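Local coordinates for carbohydrate binding module (Escherichia coli, PDB 2XFE), which binds a beta-1,4-linked galactose disaccharide through a calcium ion and probably recognises xylan, as a module of family CBM60, at residues 83-88 / 99-104. Sequence-based numbering, arbitrary orientation.
Sequences TGVWAN and WLHCNG. With CA (calcium ion), chain C; GAL (beta-D-galactopyranose), chain B; GAL (beta-D-galactopyranose), chain D.
G84 O takes two backbone N-H groups from the turn that follows strand 99-100: C102 N at 2.8 Å in a nearly straight bond (171°), and H101 N in a weak, bent one. The straight bond from C102 N orients the H101-C102 peptide, whose carbonyl H101 O binds the calcium ion at 2.4 Å. D56, R60 and D61 add protein ligands, and O2 and O3 of the chain D galactose, beta-1,4-linked to the chain B galactose, coordinate the same ion. G84 itself fits where L100 CD2 lies 3.6 Å from its CA, and a side chain there would clash with L100 and C102. Nearer the sugar, H101 CD2 packs against W86 CB at 3.4 Å. The W86 indole, its CG anti to the backbone N (chi1 -174°), is carried past H101 and lays one face under the chain B galactose, whose C4 sits 3.6 Å above the ring plane, offset toward the rim. The far rim of the indole reaches the chain D galactose, CZ3 to O6 3.2 Å. At the edge of its six-membered ring, C102 SG approaches CE3 at 4.0 Å while disulfide-bonded to C91. Replacing W86 by an alanine is likely to cost the chain B galactose its aromatic platform and leave C102 SG without its ring neighbour. The chemistry thus joins a CH-pi contact to calcium coordination of sugar hydroxyls, consistent with a calcium-dependent carbohydrate site.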
# COMPACT_ATOMS: atom_id res chain seq x y z
N THR A 83 6.15 6.63 -2.50
CA THR A 83 6.75 6.89 -3.81
C THR A 83 5.72 7.00 -4.93
O THR A 83 6.08 7.23 -6.07
CB THR A 83 7.83 5.83 -4.18
OG1 THR A 83 7.19 4.57 -4.42
CG2 THR A 83 8.84 5.69 -3.05
N GLY A 84 4.44 6.88 -4.59
CA GLY A 84 3.39 6.94 -5.59
C GLY A 84 2.41 8.08 -5.47
O GLY A 84 1.73 8.38 -6.42
N VAL A 85 2.39 8.80 -4.36
CA VAL A 85 1.49 9.90 -4.22
C VAL A 85 1.81 11.06 -5.20
O VAL A 85 2.96 11.45 -5.37
CB VAL A 85 1.52 10.42 -2.77
CG1 VAL A 85 2.93 10.90 -2.38
CG2 VAL A 85 0.46 11.53 -2.54
N TRP A 86 0.79 11.61 -5.84
CA TRP A 86 0.91 12.87 -6.57
C TRP A 86 0.88 14.05 -5.59
O TRP A 86 -0.11 14.29 -4.90
CB TRP A 86 -0.25 13.01 -7.56
CG TRP A 86 -0.11 14.19 -8.43
CD1 TRP A 86 -0.75 15.40 -8.31
CD2 TRP A 86 0.74 14.30 -9.56
NE1 TRP A 86 -0.36 16.24 -9.34
CE2 TRP A 86 0.57 15.59 -10.10
CE3 TRP A 86 1.58 13.42 -10.19
CZ2 TRP A 86 1.22 16.00 -11.22
CZ3 TRP A 86 2.26 13.86 -11.33
CH2 TRP A 86 2.10 15.14 -11.79
N ALA A 87 1.96 14.76 -5.50
CA ALA A 87 2.08 15.86 -4.56
C ALA A 87 3.20 16.76 -5.11
O ALA A 87 4.12 16.31 -5.82
CB ALA A 87 2.45 15.34 -3.21
N ASN A 88 3.08 18.04 -4.84
CA ASN A 88 4.12 18.97 -5.31
C ASN A 88 4.32 18.80 -6.80
O ASN A 88 5.44 18.89 -7.29
CB ASN A 88 5.43 18.72 -4.50
CG ASN A 88 5.24 19.01 -3.02
OD1 ASN A 88 5.37 18.10 -2.19
ND2 ASN A 88 4.78 20.19 -2.70
N TRP A 99 -2.59 7.96 -0.40
CA TRP A 99 -2.78 7.79 -1.84
C TRP A 99 -1.54 7.32 -2.58
O TRP A 99 -0.42 7.78 -2.31
CB TRP A 99 -3.35 9.08 -2.44
CG TRP A 99 -4.78 9.28 -2.07
CD1 TRP A 99 -5.23 9.94 -0.99
CD2 TRP A 99 -5.96 8.73 -2.72
NE1 TRP A 99 -6.59 9.86 -0.90
CE2 TRP A 99 -7.06 9.15 -1.98
CE3 TRP A 99 -6.17 7.99 -3.87
CZ2 TRP A 99 -8.36 8.79 -2.32
CZ3 TRP A 99 -7.45 7.64 -4.20
CH2 TRP A 99 -8.52 8.05 -3.47
N LEU A 100 -1.75 6.38 -3.50
CA LEU A 100 -0.78 6.06 -4.51
C LEU A 100 -1.47 6.35 -5.85
O LEU A 100 -2.27 5.55 -6.32
CB LEU A 100 -0.36 4.60 -4.44
CG LEU A 100 0.37 4.24 -3.15
CD1 LEU A 100 0.53 2.76 -2.90
CD2 LEU A 100 1.78 4.78 -3.25
N HIS A 101 -1.15 7.50 -6.42
CA HIS A 101 -1.68 7.96 -7.75
C HIS A 101 -0.86 7.40 -8.89
O HIS A 101 -1.39 7.01 -9.92
CB HIS A 101 -1.71 9.49 -7.87
CG HIS A 101 -2.45 10.18 -6.78
ND1 HIS A 101 -3.83 10.30 -6.76
CD2 HIS A 101 -2.01 10.76 -5.64
CE1 HIS A 101 -4.20 10.92 -5.66
NE2 HIS A 101 -3.10 11.24 -4.98
N CYS A 102 0.45 7.36 -8.73
CA CYS A 102 1.36 6.72 -9.67
C CYS A 102 1.86 5.39 -9.13
O CYS A 102 1.72 5.10 -7.92
CB CYS A 102 2.57 7.65 -9.84
SG CYS A 102 2.14 9.43 -10.15
N ASN A 103 2.49 4.57 -9.99
CA ASN A 103 3.13 3.35 -9.48
C ASN A 103 4.15 3.71 -8.42
O ASN A 103 4.86 4.70 -8.55
CB ASN A 103 3.82 2.57 -10.60
CG ASN A 103 2.84 1.84 -11.51
OD1 ASN A 103 1.77 1.38 -11.07
ND2 ASN A 103 3.22 1.75 -12.80
N GLY A 104 4.23 2.90 -7.38
CA GLY A 104 5.03 3.26 -6.25
C GLY A 104 4.53 2.49 -5.04
O GLY A 104 3.65 1.59 -5.14
CA CA C . -3.25 7.07 -11.36
C1 GAL B . -5.10 15.41 -11.26
C2 GAL B . -5.02 14.16 -10.44
C3 GAL B . -3.58 13.89 -9.99
C4 GAL B . -2.65 13.74 -11.17
C5 GAL B . -2.93 14.94 -12.08
C6 GAL B . -2.06 14.97 -13.31
O1 GAL B . -6.50 15.62 -11.57
O2 GAL B . -5.78 14.39 -9.32
O3 GAL B . -3.55 12.73 -9.25
O4 GAL B . -3.01 12.49 -11.81
O5 GAL B . -4.31 15.11 -12.40
O6 GAL B . -2.53 16.06 -14.09
C1 GAL D . -1.92 11.67 -12.19
C2 GAL D . -2.21 10.14 -12.19
C3 GAL D . -1.10 9.19 -12.61
C4 GAL D . -0.25 9.77 -13.76
C5 GAL D . 0.04 11.28 -13.52
C6 GAL D . 0.77 11.87 -14.74
O2 GAL D . -2.99 9.60 -11.14
O3 GAL D . -1.69 7.93 -12.93
O4 GAL D . -0.88 9.64 -15.04
O5 GAL D . -1.03 12.15 -13.17
O6 GAL D . 1.48 12.98 -14.32
O HOH W 1 -4.88 7.68 -12.91